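Local atomic coordinates of probable glucarate dehydratase (Mycobacterium smegmatis str. MC2 155, PDB entry 3VDG), a protein that probably catalyses the metal-dependent dehydration of glucarate, as an enzyme of the enolase superfamily. Residues 70-78 and 344-352; 378-386 and 402-413. All coordinates share one frame; numbering follows the deposited sequence.

Contact 1. Residues 70-78 and 344-352; sequences TGLGETYAD and SNSHLGISL
Glu74 and Ser351 mark the closest backbone approach, their CA atoms 5.7 Å apart, where strand 70-75 passes the first turn of helix 349-360. The principle illustrated is that a carboxylate can take up the N-H groups at the start of a helix from a different part of the fold. Glu74 is extended, with CG anti to the backbone N (chi1 180°), and this carries its carboxylate to the turn leading into the helix. OE2 accepts the N-H of Leu348, the N-cap residue, through its syn lone pair (Leu348 N to Glu74 OE2, 2.8 Å). OE1 is met instead from above the carboxylate plane: Ser351 N lies 2.9 Å from Glu74 OE1 in a nearly straight bond, 170° at the hydrogen. Gripped by two N-H groups and by the salt bridge from Arg58 to OE2, the buried group is held against rotation, and its negative charge is probably stabilised by the helix start. Alongside the Glu74 stem, Ile350 supplies the apolar half. Its CG2 presses on the strand backbone, 3.6 Å from Gly73 C, and CD1 comes to 4.1 Å from Leu72 CB. Ser351 OG flanks the Glu74 carboxylate, but its hydrogen bonds go to His318 and Arg58. Within the turn, His347 ND1 donates to Leu348 O at 3.0 Å, while its NE2 is bonded to Thr371. Strand 70-75 pairs through its backbone with strand 55-65 of the capping sheet, and Leu348 reaches Val38 and Phe40 of strand 30-41, so the helix start docks against this three-stranded sheet.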
loop_
_atom_site.group_PDB
_atom_site.type_symbol
_atom_site.label_atom_id
_atom_site.label_comp_id
_atom_site.label_asym_id
_atom_site.label_seq_id
_atom_site.Cartn_x
_atom_site.Cartn_y
_atom_site.Cartn_z
ATOM N N THR A 70 1.586 -14.290 22.517
ATOM C CA THR A 70 0.974 -15.150 21.485
ATOM C C THR A 70 0.056 -14.299 20.624
ATOM O O THR A 70 -0.762 -13.545 21.154
ATOM C CB THR A 70 0.170 -16.315 22.124
ATOM O OG1 THR A 70 1.085 -17.219 22.758
ATOM C CG2 THR A 70 -0.632 -17.091 21.063
ATOM N N GLY A 71 0.191 -14.416 19.306
ATOM C CA GLY A 71 -0.683 -13.672 18.383
ATOM C C GLY A 71 -1.747 -14.612 17.798
ATOM O O GLY A 71 -1.523 -15.824 17.664
ATOM N N LEU A 72 -2.888 -14.049 17.411
ATOM C CA LEU A 72 -4.006 -14.852 16.918
ATOM C C LEU A 72 -4.283 -14.512 15.458
ATOM O O LEU A 72 -4.195 -13.350 15.055
ATOM C CB LEU A 72 -5.280 -14.562 17.738
ATOM C CG LEU A 72 -5.164 -14.820 19.249
ATOM C CD1 LEU A 72 -6.489 -14.482 19.947
ATOM C CD2 LEU A 72 -4.743 -16.264 19.453
ATOM N N GLY A 73 -4.628 -15.540 14.681
ATOM C CA GLY A 73 -5.092 -15.370 13.307
ATOM C C GLY A 73 -6.189 -16.413 13.099
ATOM O O GLY A 73 -6.327 -17.347 13.905
ATOM N N GLU A 74 -6.936 -16.290 12.003
ATOM C CA GLU A 74 -8.047 -17.208 11.732
ATOM C C GLU A 74 -8.178 -17.349 10.236
ATOM O O GLU A 74 -8.043 -16.362 9.494
ATOM C CB GLU A 74 -9.356 -16.658 12.315
ATOM C CG GLU A 74 -10.581 -17.550 12.082
ATOM C CD GLU A 74 -11.885 -16.876 12.505
ATOM O OE1 GLU A 74 -11.882 -16.051 13.447
ATOM O OE2 GLU A 74 -12.937 -17.179 11.904
ATOM N N THR A 75 -8.432 -18.573 9.782
ATOM C CA THR A 75 -8.484 -18.839 8.350
ATOM C C THR A 75 -9.399 -20.042 8.087
ATOM O O THR A 75 -10.086 -20.521 9.004
ATOM C CB THR A 75 -7.041 -19.092 7.837
ATOM O OG1 THR A 75 -7.041 -19.313 6.419
ATOM C CG2 THR A 75 -6.443 -20.292 8.530
ATOM N N TYR A 76 -9.418 -20.522 6.850
ATOM C CA TYR A 76 -10.206 -21.714 6.480
ATOM C C TYR A 76 -9.615 -22.978 7.100
ATOM O O TYR A 76 -8.501 -22.955 7.618
ATOM C CB TYR A 76 -10.235 -21.852 4.937
ATOM C CG TYR A 76 -10.393 -20.507 4.241
ATOM C CD1 TYR A 76 -11.621 -19.837 4.263
ATOM C CD2 TYR A 76 -9.307 -19.891 3.606
ATOM C CE1 TYR A 76 -11.776 -18.579 3.653
ATOM C CE2 TYR A 76 -9.440 -18.635 3.003
ATOM C CZ TYR A 76 -10.674 -17.987 3.027
ATOM O OH TYR A 76 -10.827 -16.751 2.436
ATOM N N ALA A 77 -10.335 -24.097 7.012
ATOM C CA ALA A 77 -9.842 -25.354 7.590
ATOM C C ALA A 77 -9.939 -26.570 6.681
ATOM O O ALA A 77 -9.898 -27.701 7.167
ATOM C CB ALA A 77 -10.541 -25.648 8.907
ATOM N N ASP A 78 -10.056 -26.365 5.376
ATOM C CA ASP A 78 -9.999 -27.517 4.465
ATOM C C ASP A 78 -8.716 -28.325 4.680
ATOM O O ASP A 78 -7.690 -27.776 5.050
ATOM C CB ASP A 78 -10.100 -27.077 3.002
ATOM C CG ASP A 78 -11.507 -26.599 2.615
ATOM O OD1 ASP A 78 -12.373 -26.390 3.503
ATOM O OD2 ASP A 78 -11.746 -26.422 1.398
ATOM N N SER A 344 -17.141 -11.365 3.179
ATOM C CA SER A 344 -16.929 -12.235 4.330
ATOM C C SER A 344 -17.375 -13.660 4.037
ATOM O O SER A 344 -18.127 -13.904 3.087
ATOM C CB SER A 344 -17.613 -11.686 5.586
ATOM O OG SER A 344 -18.926 -12.142 5.700
ATOM N N ASN A 345 -16.851 -14.594 4.814
ATOM C CA ASN A 345 -17.346 -15.963 4.835
ATOM C C ASN A 345 -17.640 -16.285 6.287
ATOM O O ASN A 345 -17.221 -15.546 7.183
ATOM C CB ASN A 345 -16.281 -16.920 4.319
ATOM C CG ASN A 345 -16.137 -16.881 2.802
ATOM O OD1 ASN A 345 -15.074 -16.551 2.288
ATOM N ND2 ASN A 345 -17.209 -17.212 2.083
ATOM N N SER A 346 -18.355 -17.377 6.536
ATOM C CA SER A 346 -18.610 -17.785 7.917
ATOM C C SER A 346 -17.315 -17.655 8.729
ATOM O O SER A 346 -16.309 -18.227 8.347
ATOM C CB SER A 346 -19.073 -19.240 7.937
ATOM O OG SER A 346 -20.176 -19.411 7.063
ATOM N N HIS A 347 -17.350 -16.928 9.852
ATOM C CA HIS A 347 -16.126 -16.599 10.594
ATOM C C HIS A 347 -16.425 -16.340 12.056
ATOM O O HIS A 347 -17.574 -16.145 12.446
ATOM C CB HIS A 347 -15.470 -15.358 9.982
ATOM C CG HIS A 347 -16.239 -14.078 10.243
ATOM N ND1 HIS A 347 -16.138 -13.389 11.406
ATOM C CD2 HIS A 347 -17.160 -13.382 9.454
ATOM C CE1 HIS A 347 -16.951 -12.309 11.357
ATOM N NE2 HIS A 347 -17.574 -12.308 10.164
ATOM N N LEU A 348 -15.382 -16.313 12.868
ATOM C CA LEU A 348 -15.520 -16.134 14.319
ATOM C C LEU A 348 -14.860 -14.824 14.752
ATOM O O LEU A 348 -14.629 -13.946 13.928
ATOM C CB LEU A 348 -14.917 -17.339 15.037
ATOM C CG LEU A 348 -15.654 -18.645 14.707
ATOM C CD1 LEU A 348 -15.050 -19.870 15.400
ATOM C CD2 LEU A 348 -17.143 -18.505 15.033
ATOM N N GLY A 349 -14.557 -14.688 16.036
ATOM C CA GLY A 349 -14.178 -13.387 16.598
ATOM C C GLY A 349 -12.776 -12.851 16.304
ATOM O O GLY A 349 -12.536 -11.635 16.373
ATOM N N ILE A 350 -11.849 -13.745 15.997
ATOM C CA ILE A 350 -10.506 -13.330 15.591
ATOM C C ILE A 350 -10.587 -12.622 14.238
ATOM O O ILE A 350 -10.093 -11.489 14.069
ATOM C CB ILE A 350 -9.559 -14.544 15.518
ATOM C CG1 ILE A 350 -9.402 -15.185 16.908
ATOM C CG2 ILE A 350 -8.217 -14.118 14.915
ATOM C CD1 ILE A 350 -8.760 -16.567 16.892
ATOM N N SER A 351 -11.220 -13.281 13.264
ATOM C CA SER A 351 -11.476 -12.631 11.975
ATOM C C SER A 351 -12.245 -11.332 12.168
ATOM O O SER A 351 -11.967 -10.325 11.510
ATOM C CB SER A 351 -12.266 -13.563 11.038
ATOM O OG SER A 351 -11.424 -14.588 10.516
ATOM N N LEU A 352 -13.242 -11.343 13.051
ATOM C CA LEU A 352 -14.051 -10.133 13.184
ATOM C C LEU A 352 -13.165 -8.983 13.693
ATOM O O LEU A 352 -13.222 -7.854 13.182
ATOM C CB LEU A 352 -15.243 -10.356 14.124
ATOM C CG LEU A 352 -16.144 -9.125 14.334
ATOM C CD1 LEU A 352 -16.721 -8.612 13.015
ATOM C CD2 LEU A 352 -17.266 -9.454 15.310
#

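Contact 2. Residues 378-386 and 402-413; sequences EDVVAPGAL and GVEIDEDALAAL
Val381 and Ile405 face each other in a single beta bridge, CA to CA 4.3 Å, which shows how two irregular segments can be joined by an isolated piece of sheet geometry. They form a non-hydrogen-bonded antiparallel pair; the two bonds lie on either side of it, Asp406 N to Val380 O and Ala382 N to Glu404 O, each 2.9 Å. Val403 carries the apolar face on one side of the bridge. Its CB stands 4.0 Å from Val381 CB; from there CG2 leans on Val381 CG1, while CG1, anti to the carbonyl carbon (chi1 -68°), reaches the other way, to 3.7 Å from Leu386 CD1, and also touches the methyl of Ala385. Past the bridge, Val380 CG1 fits between leucine methyls of helix 407-420, 3.7 Å from Leu413 CD1 and slightly farther from Leu410 CD1. The methyl of Ala409 meets the carbonyl of Asp379, with 3.4 Å between Ala409 CB and Asp379 O. Asp406 joins the bridge to the helix as its N-cap: OD1 receives the N-H of Ala409, 3.1 Å from Ala409 N to Asp406 OD1, from well above the carboxylate plane, and a weaker bond from Asp408 N. One water donates to both Val381 O and Asp406 OD2, and another links Ala382 O with Glu404 N. Backbone bonds thus set the alignment of the segments, valine and leucine methyls fill the buried side, and the two waters extend the polar link to Val381 O, Ala382 O and Glu404 N, which the bridge itself does not pair.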
loop_
_atom_site.group_PDB
_atom_site.type_symbol
_atom_site.label_atom_id
_atom_site.label_comp_id
_atom_site.label_asym_id
_atom_site.label_seq_id
_atom_site.Cartn_x
_atom_site.Cartn_y
_atom_site.Cartn_z
ATOM N N GLU A 378 -21.539 -19.273 18.382
ATOM C CA GLU A 378 -20.380 -19.812 19.109
ATOM C C GLU A 378 -19.153 -18.956 18.777
ATOM O O GLU A 378 -19.157 -18.212 17.792
ATOM C CB GLU A 378 -20.129 -21.277 18.723
ATOM C CG GLU A 378 -21.260 -22.227 19.164
ATOM C CD GLU A 378 -21.373 -23.501 18.325
ATOM O OE1 GLU A 378 -21.705 -23.414 17.117
ATOM O OE2 GLU A 378 -21.150 -24.604 18.878
ATOM N N ASP A 379 -18.113 -19.042 19.601
ATOM C CA ASP A 379 -16.895 -18.264 19.351
ATOM C C ASP A 379 -15.727 -18.868 20.115
ATOM O O ASP A 379 -15.926 -19.707 21.018
ATOM C CB ASP A 379 -17.093 -16.788 19.725
ATOM C CG ASP A 379 -16.120 -15.852 18.979
ATOM O OD1 ASP A 379 -15.162 -16.329 18.336
ATOM O OD2 ASP A 379 -16.307 -14.633 19.040
ATOM N N VAL A 380 -14.515 -18.476 19.734
ATOM C CA VAL A 380 -13.299 -18.980 20.388
ATOM C C VAL A 380 -12.592 -17.931 21.243
ATOM O O VAL A 380 -11.614 -18.249 21.932
ATOM C CB VAL A 380 -12.263 -19.538 19.381
ATOM C CG1 VAL A 380 -12.798 -20.783 18.683
ATOM C CG2 VAL A 380 -11.872 -18.477 18.369
ATOM N N VAL A 381 -13.067 -16.689 21.192
ATOM C CA VAL A 381 -12.471 -15.616 21.991
ATOM C C VAL A 381 -13.363 -15.226 23.158
ATOM O O VAL A 381 -14.572 -15.438 23.130
ATOM C CB VAL A 381 -12.135 -14.354 21.149
ATOM C CG1 VAL A 381 -11.213 -14.735 19.999
ATOM C CG2 VAL A 381 -13.403 -13.661 20.641
ATOM N N ALA A 382 -12.761 -14.668 24.199
ATOM C CA ALA A 382 -13.541 -14.206 25.339
ATOM C C ALA A 382 -14.475 -13.076 24.893
ATOM O O ALA A 382 -14.124 -12.289 24.020
ATOM C CB ALA A 382 -12.621 -13.750 26.462
ATOM N N PRO A 383 -15.680 -13.001 25.479
ATOM C CA PRO A 383 -16.675 -12.049 24.976
ATOM C C PRO A 383 -16.404 -10.630 25.467
ATOM O O PRO A 383 -15.564 -10.418 26.348
ATOM C CB PRO A 383 -17.990 -12.570 25.574
ATOM C CG PRO A 383 -17.562 -13.267 26.838
ATOM C CD PRO A 383 -16.225 -13.895 26.523
ATOM N N GLY A 384 -17.102 -9.661 24.896
ATOM C CA GLY A 384 -17.044 -8.301 25.427
ATOM C C GLY A 384 -16.284 -7.295 24.590
ATOM O O GLY A 384 -16.428 -6.095 24.772
ATOM N N ALA A 385 -15.467 -7.764 23.662
ATOM C CA ALA A 385 -14.628 -6.834 22.927
ATOM C C ALA A 385 -15.235 -6.411 21.589
ATOM O O ALA A 385 -14.798 -5.433 20.995
ATOM C CB ALA A 385 -13.239 -7.429 22.722
ATOM N N LEU A 386 -16.243 -7.139 21.118
ATOM C CA LEU A 386 -16.770 -6.924 19.762
ATOM C C LEU A 386 -18.305 -6.856 19.697
ATOM O O LEU A 386 -18.939 -7.561 18.911
ATOM C CB LEU A 386 -16.267 -8.027 18.828
ATOM C CG LEU A 386 -14.738 -8.049 18.627
ATOM C CD1 LEU A 386 -14.298 -9.251 17.822
ATOM C CD2 LEU A 386 -14.207 -6.764 18.006
ATOM N N GLY A 402 -7.023 -7.146 20.215
ATOM C CA GLY A 402 -8.061 -6.729 21.165
ATOM C C GLY A 402 -8.986 -7.862 21.599
ATOM O O GLY A 402 -9.959 -7.627 22.297
ATOM N N VAL A 403 -8.697 -9.087 21.175
ATOM C CA VAL A 403 -9.470 -10.246 21.629
ATOM C C VAL A 403 -8.471 -11.294 22.099
ATOM O O VAL A 403 -7.326 -11.299 21.636
ATOM C CB VAL A 403 -10.363 -10.840 20.513
ATOM C CG1 VAL A 403 -11.482 -9.870 20.158
ATOM C CG2 VAL A 403 -9.534 -11.162 19.274
ATOM N N GLU A 404 -8.895 -12.173 23.009
ATOM C CA GLU A 404 -8.021 -13.246 23.533
ATOM C C GLU A 404 -8.742 -14.583 23.518
ATOM O O GLU A 404 -9.956 -14.635 23.685
ATOM C CB GLU A 404 -7.578 -12.946 24.975
ATOM C CG GLU A 404 -6.762 -11.669 25.134
ATOM C CD GLU A 404 -6.084 -11.555 26.494
ATOM O OE1 GLU A 404 -6.045 -12.554 27.250
ATOM O OE2 GLU A 404 -5.577 -10.460 26.812
ATOM N N ILE A 405 -7.985 -15.660 23.337
ATOM C CA ILE A 405 -8.578 -16.995 23.267
ATOM C C ILE A 405 -9.205 -17.362 24.601
ATOM O O ILE A 405 -8.659 -17.058 25.669
ATOM C CB ILE A 405 -7.530 -18.064 22.918
ATOM C CG1 ILE A 405 -7.125 -17.970 21.445
ATOM C CG2 ILE A 405 -8.072 -19.470 23.200
ATOM C CD1 ILE A 405 -8.251 -18.300 20.499
ATOM N N ASP A 406 -10.373 -17.984 24.525
ATOM C CA ASP A 406 -10.995 -18.657 25.661
ATOM C C ASP A 406 -10.663 -20.126 25.441
ATOM O O ASP A 406 -11.219 -20.771 24.541
ATOM C CB ASP A 406 -12.495 -18.386 25.623
ATOM C CG ASP A 406 -13.282 -19.207 26.637
ATOM O OD1 ASP A 406 -12.791 -20.251 27.118
ATOM O OD2 ASP A 406 -14.424 -18.813 26.929
ATOM N N GLU A 407 -9.713 -20.655 26.218
ATOM C CA GLU A 407 -9.189 -21.998 25.937
ATOM C C GLU A 407 -10.280 -23.089 26.054
ATOM O O GLU A 407 -10.229 -24.104 25.351
ATOM C CB GLU A 407 -7.967 -22.332 26.809
ATOM C CG GLU A 407 -6.686 -21.551 26.470
ATOM C CD GLU A 407 -5.975 -21.984 25.173
ATOM O OE1 GLU A 407 -6.321 -23.021 24.557
ATOM O OE2 GLU A 407 -5.029 -21.279 24.753
ATOM N N ASP A 408 -11.261 -22.875 26.926
ATOM C CA ASP A 408 -12.332 -23.859 27.074
ATOM C C ASP A 408 -13.241 -23.845 25.856
ATOM O O ASP A 408 -13.692 -24.897 25.399
ATOM C CB ASP A 408 -13.165 -23.592 28.329
ATOM C CG ASP A 408 -12.423 -23.958 29.608
ATOM O OD1 ASP A 408 -11.474 -24.774 29.566
ATOM O OD2 ASP A 408 -12.791 -23.417 30.658
ATOM N N ALA A 409 -13.512 -22.654 25.334
ATOM C CA ALA A 409 -14.334 -22.536 24.129
ATOM C C ALA A 409 -13.623 -23.101 22.898
ATOM O O ALA A 409 -14.239 -23.798 22.086
ATOM C CB ALA A 409 -14.742 -21.096 23.904
ATOM N N LEU A 410 -12.340 -22.775 22.750
ATOM C CA LEU A 410 -11.505 -23.342 21.695
ATOM C C LEU A 410 -11.500 -24.857 21.721
ATOM O O LEU A 410 -11.631 -25.491 20.669
ATOM C CB LEU A 410 -10.049 -22.825 21.772
ATOM C CG LEU A 410 -9.067 -23.367 20.732
ATOM C CD1 LEU A 410 -9.531 -22.979 19.324
ATOM C CD2 LEU A 410 -7.638 -22.873 20.967
ATOM N N ALA A 411 -11.337 -25.445 22.910
ATOM C CA ALA A 411 -11.285 -26.909 23.018
ATOM C C ALA A 411 -12.634 -27.532 22.657
ATOM O O ALA A 411 -12.694 -28.587 22.008
ATOM C CB ALA A 411 -10.854 -27.337 24.421
ATOM N N ALA A 412 -13.712 -26.866 23.064
ATOM C CA ALA A 412 -15.058 -27.348 22.757
ATOM C C ALA A 412 -15.329 -27.328 21.260
ATOM O O ALA A 412 -15.876 -28.288 20.712
ATOM C CB ALA A 412 -16.105 -26.527 23.491
ATOM N N LEU A 413 -14.954 -26.243 20.583
ATOM C CA LEU A 413 -15.180 -26.191 19.128
ATOM C C LEU A 413 -14.218 -27.085 18.363
ATOM O O LEU A 413 -14.512 -27.505 17.246
ATOM C CB LEU A 413 -15.144 -24.753 18.586
ATOM C CG LEU A 413 -16.184 -23.792 19.164
ATOM C CD1 LEU A 413 -16.063 -22.454 18.443
ATOM C CD2 LEU A 413 -17.603 -24.328 19.052
HETATM O O HOH W 1 -15.778 -17.530 24.456
HETATM O O HOH W 2 -11.482 -11.412 23.922
#

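How the contacts relate
From the N terminus, strands 30-41, 55-65 and 70-75 build the capping sheet before the chain enters the barrel. Contact 1 closes a long loop of 265 intervening residues, bringing the last of these strands to the start of helix 349-360. Contact 2 follows in series, neither nesting with it nor crossing it, and closes a short loop of 15 residues that includes strands 388-389 and 392-394. The two meet directly: Asp379 OD1 accepts from Gly349 N, and Leu386 packs on the same helix turn. Contact 1 thus ties the capping sheet to helix 349-360, and contact 2 fixes the loop after it to helix 407-420, which packs on strand 30-41.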